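Local atomic coordinates of glycoside hydrolase (PDB entry 6ORH), a protein that probably acts as an alpha-L-fucosidase of glycoside hydrolase family 29, removing fucose from host-derived carbohydrate antigens. Residues K374-I379 with V424-I429; N32-Q37 with E47-S52. The protein carries 2 engineered substitutions. One frame throughout, in Å; residues are numbered along the deposited sequence. Where two conformers were deposited one is given.

In the fold
Interaction 2 comes first along the chain and is complete before interaction 1 begins. N32-Q37 with E47-S52 belongs to the alpha-L-fucosidase region, whose parallel strands form a TIM-type barrel, and it ties helix 31-35 to the loop ahead of helix 56-65. K374-I379 with V424-I429 lies in the F5/8 type C region, a beta sandwich in which strands 373-376 and 417-426 share one sheet while 428-436 runs in the other. The two contacts are on opposite sides of the chain's centre, their centres about 51 Å apart and their nearest atoms about 36 Å. They share no strand, helix or sheet and do not touch: one belongs to the barrel, the other to the sandwich.

Interaction 1: K374-I379 with V424-I429; sequences KTFDVI and VEAQKI
The F376 ring lies beside V424 and reaches I429. Its CB carries CG between the backbone N and the carbonyl carbon (chi1 57°). V424 CG1 stands over one face, 4.0 Å from the ring centroid, a CH-pi contact; CE1 is its nearest ring atom at 3.6 Å, with CZ and then CD1 a little farther. CD2 looks to V424 O, which lies over a face, offset toward the rim. At the rim, CE2 has A426 O near the ring plane, 3.9 Å away, and A426 CB at 4.2 Å. F376 and I429 reach toward each other tip to tip, CZ 3.7 Å from CG1. L447 and V398 also touch this side chain.

In the backbone, the two strands pair antiparallel. K374 N gives a nearly straight bond to A426 O (2.9 Å), and A426 N returns one to K374 O; F376 and V424 form the second hydrogen-bonded pair. Between them sits the non-hydrogen-bonded pair T375 and E425, where one water joins T375 OG1 to E425 OE2, donating to the carboxylate at 2.8 Å.

Both chains turn a corner, at D377 and Q427, and D377 with V378 makes a classic beta bulge opposite Y448. F376 and I429 thus meet between two sheets, as expected in the beta sandwich of an F5/8 type C, galactose-binding-like domain.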
loop_
_atom_site.group_PDB
_atom_site.type_symbol
_atom_site.label_atom_id
_atom_site.label_comp_id
_atom_site.label_asym_id
_atom_site.label_seq_id
_atom_site.Cartn_x
_atom_site.Cartn_y
_atom_site.Cartn_z
ATOM N N LYS A 374 6.255 26.221 6.887
ATOM C CA LYS A 374 7.189 25.608 5.951
ATOM C C LYS A 374 6.413 24.640 5.071
ATOM O O LYS A 374 5.319 24.224 5.440
ATOM C CB LYS A 374 8.301 24.857 6.697
ATOM C CG LYS A 374 8.999 25.671 7.774
ATOM C CD LYS A 374 10.330 25.101 8.219
ATOM C CE LYS A 374 10.970 25.956 9.293
ATOM N NZ LYS A 374 12.059 25.235 10.000
ATOM N N THR A 375 6.987 24.287 3.912
ATOM C CA THR A 375 6.317 23.485 2.902
ATOM C C THR A 375 7.007 22.126 2.799
ATOM O O THR A 375 8.207 22.062 2.523
ATOM C CB THR A 375 6.345 24.181 1.542
ATOM O OG1 THR A 375 5.657 25.409 1.784
ATOM C CG2 THR A 375 5.630 23.425 0.449
ATOM N N PHE A 376 6.217 21.071 3.028
ATOM C CA PHE A 376 6.756 19.719 3.106
ATOM C C PHE A 376 5.732 18.714 2.580
ATOM O O PHE A 376 4.546 19.026 2.417
ATOM C CB PHE A 376 7.202 19.418 4.537
ATOM C CG PHE A 376 6.091 19.584 5.551
ATOM C CD1 PHE A 376 5.208 18.549 5.816
ATOM C CD2 PHE A 376 5.934 20.783 6.229
ATOM C CE1 PHE A 376 4.184 18.706 6.740
ATOM C CE2 PHE A 376 4.908 20.946 7.151
ATOM C CZ PHE A 376 4.035 19.906 7.402
ATOM N N ASP A 377 6.199 17.489 2.293
ATOM C CA ASP A 377 5.325 16.418 1.851
ATOM C C ASP A 377 5.839 15.066 2.344
ATOM O O ASP A 377 5.315 14.044 1.908
ATOM C CB ASP A 377 5.124 16.384 0.332
ATOM C CG ASP A 377 6.400 16.278 -0.503
ATOM O OD1 ASP A 377 7.521 16.335 0.062
ATOM O OD2 ASP A 377 6.256 16.226 -1.729
ATOM N N VAL A 378 6.849 15.081 3.224
ATOM C CA VAL A 378 7.360 13.839 3.803
ATOM C C VAL A 378 7.595 14.030 5.293
ATOM O O VAL A 378 8.273 14.967 5.710
ATOM C CB VAL A 378 8.668 13.361 3.147
ATOM C CG1 VAL A 378 9.060 11.988 3.726
ATOM C CG2 VAL A 378 8.544 13.274 1.636
ATOM N N ILE A 379 7.117 13.075 6.107
ATOM C CA ILE A 379 7.526 13.011 7.504
ATOM C C ILE A 379 8.356 11.737 7.720
ATOM O O ILE A 379 8.045 10.717 7.128
ATOM C CB ILE A 379 6.323 13.115 8.475
ATOM C CG1 ILE A 379 6.791 13.300 9.923
ATOM C CG2 ILE A 379 5.391 11.902 8.310
ATOM C CD1 ILE A 379 5.703 13.640 10.956
ATOM N N VAL A 424 2.036 20.481 1.610
ATOM C CA VAL A 424 1.287 21.350 2.508
ATOM C C VAL A 424 2.231 22.421 3.042
ATOM O O VAL A 424 3.424 22.183 3.225
ATOM C CB VAL A 424 0.583 20.557 3.633
ATOM C CG1 VAL A 424 1.554 19.876 4.586
ATOM C CG2 VAL A 424 -0.363 21.437 4.430
ATOM N N GLU A 425 1.689 23.633 3.254
ATOM C CA GLU A 425 2.405 24.679 3.967
ATOM C C GLU A 425 1.788 24.799 5.358
ATOM O O GLU A 425 0.585 25.062 5.479
ATOM C CB GLU A 425 2.335 26.013 3.210
ATOM C CG GLU A 425 3.163 27.112 3.861
ATOM C CD GLU A 425 3.150 28.452 3.129
ATOM O OE1 GLU A 425 2.050 28.931 2.825
ATOM O OE2 GLU A 425 4.235 28.989 2.838
ATOM N N ALA A 426 2.605 24.555 6.395
ATOM C CA ALA A 426 2.089 24.468 7.751
ATOM C C ALA A 426 3.194 24.749 8.758
ATOM O O ALA A 426 4.383 24.613 8.462
ATOM C CB ALA A 426 1.434 23.120 7.992
ATOM N N GLN A 427 2.771 25.151 9.953
ATOM C CA GLN A 427 3.682 25.464 11.028
ATOM C C GLN A 427 3.514 24.463 12.170
ATOM O O GLN A 427 4.449 24.267 12.947
ATOM C CB GLN A 427 3.402 26.886 11.518
ATOM C CG GLN A 427 4.285 27.292 12.686
ATOM C CD GLN A 427 4.244 28.784 12.917
ATOM O OE1 GLN A 427 3.978 29.566 12.000
ATOM N NE2 GLN A 427 4.480 29.159 14.159
ATOM N N LYS A 428 2.297 23.896 12.307
ATOM C CA LYS A 428 2.030 22.975 13.398
ATOM C C LYS A 428 1.640 21.597 12.864
ATOM O O LYS A 428 0.819 21.477 11.957
ATOM C CB LYS A 428 0.977 23.540 14.349
ATOM C CG LYS A 428 1.398 24.868 14.982
ATOM C CD LYS A 428 0.440 25.380 16.018
ATOM C CE LYS A 428 0.846 26.736 16.562
ATOM N NZ LYS A 428 -0.032 27.127 17.694
ATOM N N ILE A 429 2.264 20.572 13.457
ATOM C CA ILE A 429 2.071 19.181 13.061
ATOM C C ILE A 429 1.821 18.355 14.314
ATOM O O ILE A 429 2.439 18.607 15.345
ATOM C CB ILE A 429 3.330 18.674 12.304
ATOM C CG1 ILE A 429 3.663 19.511 11.059
ATOM C CG2 ILE A 429 3.201 17.195 11.962
ATOM C CD1 ILE A 429 4.599 20.687 11.350
HETATM O O HOH W 1 6.588 27.623 3.370
#

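Interaction 2: N32-Q37 with E47-S52. With EDO (1,2-ethanediol), chain J.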
loop_
_atom_site.group_PDB
_atom_site.type_symbol
_atom_site.label_atom_id
_atom_site.label_comp_id
_atom_site.label_asym_id
_atom_site.label_seq_id
_atom_site.Cartn_x
_atom_site.Cartn_y
_atom_site.Cartn_z
ATOM N N ASN A 32 24.408 -17.024 -17.999
ATOM C CA ASN A 32 23.091 -16.553 -18.411
ATOM C C ASN A 32 23.178 -15.254 -19.198
ATOM O O ASN A 32 22.318 -14.990 -20.040
ATOM C CB ASN A 32 22.121 -16.408 -17.228
ATOM C CG ASN A 32 21.747 -17.743 -16.632
ATOM O OD1 ASN A 32 22.102 -18.789 -17.170
ATOM N ND2 ASN A 32 21.011 -17.720 -15.523
ATOM N N THR A 33 24.171 -14.402 -18.889
ATOM C CA THR A 33 24.319 -13.127 -19.576
ATOM C C THR A 33 24.635 -13.402 -21.047
ATOM O O THR A 33 24.221 -12.611 -21.894
ATOM C CB THR A 33 25.446 -12.282 -18.958
ATOM O OG1 THR A 33 25.254 -12.286 -17.533
ATOM C CG2 THR A 33 25.522 -10.857 -19.473
ATOM N N PHE A 34 25.412 -14.465 -21.293
ATOM C CA PHE A 34 25.841 -14.790 -22.651
ATOM C C PHE A 34 24.785 -15.611 -23.388
ATOM O O PHE A 34 24.753 -15.609 -24.623
ATOM C CB PHE A 34 27.215 -15.461 -22.624
ATOM C CG PHE A 34 28.287 -14.503 -22.174
ATOM C CD1 PHE A 34 28.913 -13.659 -23.083
ATOM C CD2 PHE A 34 28.625 -14.405 -20.827
ATOM C CE1 PHE A 34 29.869 -12.746 -22.663
ATOM C CE2 PHE A 34 29.575 -13.485 -20.407
ATOM C CZ PHE A 34 30.192 -12.655 -21.323
ATOM N N TYR A 35 23.913 -16.296 -22.645
ATOM C CA TYR A 35 22.844 -17.072 -23.255
ATOM C C TYR A 35 21.522 -16.307 -23.293
ATOM O O TYR A 35 20.530 -16.873 -23.751
ATOM C CB TYR A 35 22.649 -18.408 -22.534
ATOM C CG TYR A 35 23.658 -19.456 -22.936
ATOM C CD1 TYR A 35 24.968 -19.413 -22.475
ATOM C CD2 TYR A 35 23.327 -20.454 -23.840
ATOM C CE1 TYR A 35 25.916 -20.349 -22.869
ATOM C CE2 TYR A 35 24.256 -21.407 -24.231
ATOM C CZ TYR A 35 25.552 -21.364 -23.741
ATOM O OH TYR A 35 26.484 -22.284 -24.143
ATOM N N ASP A 36 21.511 -15.055 -22.809
ATOM C CA ASP A 36 20.325 -14.212 -22.875
ATOM C C ASP A 36 19.136 -14.944 -22.240
ATOM O O ASP A 36 18.091 -15.119 -22.861
ATOM C CB ASP A 36 20.093 -13.739 -24.319
ATOM C CG ASP A 36 19.046 -12.655 -24.481
ATOM O OD1 ASP A 36 18.699 -11.975 -23.493
ATOM O OD2 ASP A 36 18.602 -12.478 -25.619
ATOM N N GLN A 37 19.298 -15.368 -20.977
ATOM C CA GLN A 37 18.304 -16.168 -20.275
ATOM C C GLN A 37 18.365 -15.837 -18.785
ATOM O O GLN A 37 19.301 -15.149 -18.356
ATOM C CB GLN A 37 18.565 -17.665 -20.464
ATOM C CG GLN A 37 19.884 -18.157 -19.863
ATOM C CD GLN A 37 20.265 -19.562 -20.279
ATOM O OE1 GLN A 37 19.722 -20.149 -21.229
ATOM N NE2 GLN A 37 21.261 -20.117 -19.614
ATOM N N GLU A 47 33.098 -21.958 -22.869
ATOM C CA GLU A 47 33.811 -21.180 -23.877
ATOM C C GLU A 47 33.064 -19.885 -24.211
ATOM O O GLU A 47 33.677 -18.933 -24.697
ATOM C CB GLU A 47 34.127 -22.010 -25.127
ATOM C CG GLU A 47 34.811 -23.330 -24.824
ATOM C CD GLU A 47 36.317 -23.307 -24.595
ATOM O OE1 GLU A 47 36.933 -22.235 -24.762
ATOM O OE2 GLU A 47 36.871 -24.368 -24.242
ATOM N N ARG A 48 31.749 -19.839 -23.934
ATOM C CA ARG A 48 30.953 -18.652 -24.234
ATOM C C ARG A 48 31.196 -17.545 -23.195
ATOM O O ARG A 48 30.871 -16.383 -23.441
ATOM C CB ARG A 48 29.461 -19.000 -24.323
ATOM C CG ARG A 48 29.078 -19.907 -25.488
ATOM C CD ARG A 48 28.585 -19.159 -26.710
ATOM N NE ARG A 48 27.334 -18.439 -26.486
ATOM C CZ ARG A 48 26.118 -18.960 -26.651
ATOM N NH1 ARG A 48 25.977 -20.208 -27.051
ATOM N NH2 ARG A 48 25.040 -18.232 -26.415
ATOM N N PHE A 49 31.777 -17.906 -22.046
ATOM C CA PHE A 49 32.000 -16.932 -20.975
ATOM C C PHE A 49 33.307 -16.175 -21.235
ATOM O O PHE A 49 34.376 -16.607 -20.779
ATOM C CB PHE A 49 31.990 -17.611 -19.594
ATOM C CG PHE A 49 32.058 -16.631 -18.451
ATOM C CD1 PHE A 49 30.932 -15.896 -18.080
ATOM C CD2 PHE A 49 33.264 -16.383 -17.804
ATOM C CE1 PHE A 49 31.029 -14.926 -17.086
ATOM C CE2 PHE A 49 33.345 -15.454 -16.775
ATOM C CZ PHE A 49 32.214 -14.742 -16.412
ATOM N N ASN A 50 33.207 -15.016 -21.911
ATOM C CA ASN A 50 34.387 -14.219 -22.237
ATOM C C ASN A 50 34.091 -12.717 -22.243
ATOM O O ASN A 50 34.128 -12.050 -23.275
ATOM C CB ASN A 50 35.136 -14.685 -23.492
ATOM C CG ASN A 50 36.457 -13.957 -23.650
ATOM O OD1 ASN A 50 36.981 -13.350 -22.702
ATOM N ND2 ASN A 50 36.991 -13.985 -24.856
ATOM N N PRO A 51 33.803 -12.110 -21.073
ATOM C CA PRO A 51 33.672 -10.650 -20.970
ATOM C C PRO A 51 35.025 -9.924 -20.970
ATOM O O PRO A 51 35.563 -9.536 -19.904
ATOM C CB PRO A 51 33.018 -10.482 -19.592
ATOM C CG PRO A 51 33.583 -11.666 -18.802
ATOM C CD PRO A 51 33.604 -12.814 -19.791
ATOM N N SER A 52 35.554 -9.676 -22.171
ATOM C CA SER A 52 36.934 -9.219 -22.283
ATOM C C SER A 52 37.120 -7.782 -21.797
ATOM O O SER A 52 38.246 -7.392 -21.468
ATOM C CB SER A 52 37.454 -9.367 -23.685
ATOM O OG SER A 52 36.613 -8.648 -24.572
HETATM C C1 EDO J . 39.893 -5.713 -18.374
HETATM O O1 EDO J . 38.954 -6.695 -18.695
HETATM C C2 EDO J . 40.363 -5.160 -19.637
HETATM O O2 EDO J . 40.708 -6.250 -20.459
#
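R48 lays its guanidinium flat on the ring of Y35, a cation-pi stack within the fucosidase's TIM-barrel domain, where the end of helix 31-35 meets the loop leading to helix 56-65. The planes are 25° apart, with R48 CZ 3.9 Å from the ring centroid; NH1 lies close to CE2 and CZ, while NH2 sits over the ring centre. NH2 also donates to F34 O at 3.2 Å, from above the carbonyl plane, so one group holds both the aromatic face and the backbone of the helix end. The R48 chain reaches there by bending at chi2 (-96°) and chi3.

The F34 ring takes the neighbouring backbone: R48 O stands 3.3 Å above one face, offset toward the rim, with N50 N over that same face. CE2 touches F49 CD1 at 3.6 Å, the two ring planes 77° apart, an oblique pair. P51, the centre of an inverse gamma turn, brings its CD 3.7 Å from F34 CZ.

Farther out, Y35 OH is hydrogen-bonded to D45 N, which fixes one end of the ring that R48 stacks on, and the ring of F49 meets that of F29. Q37 NE2, just past the helix, is bonded to E44 OE2 and donates back to N32 OD1 at 2.9 Å.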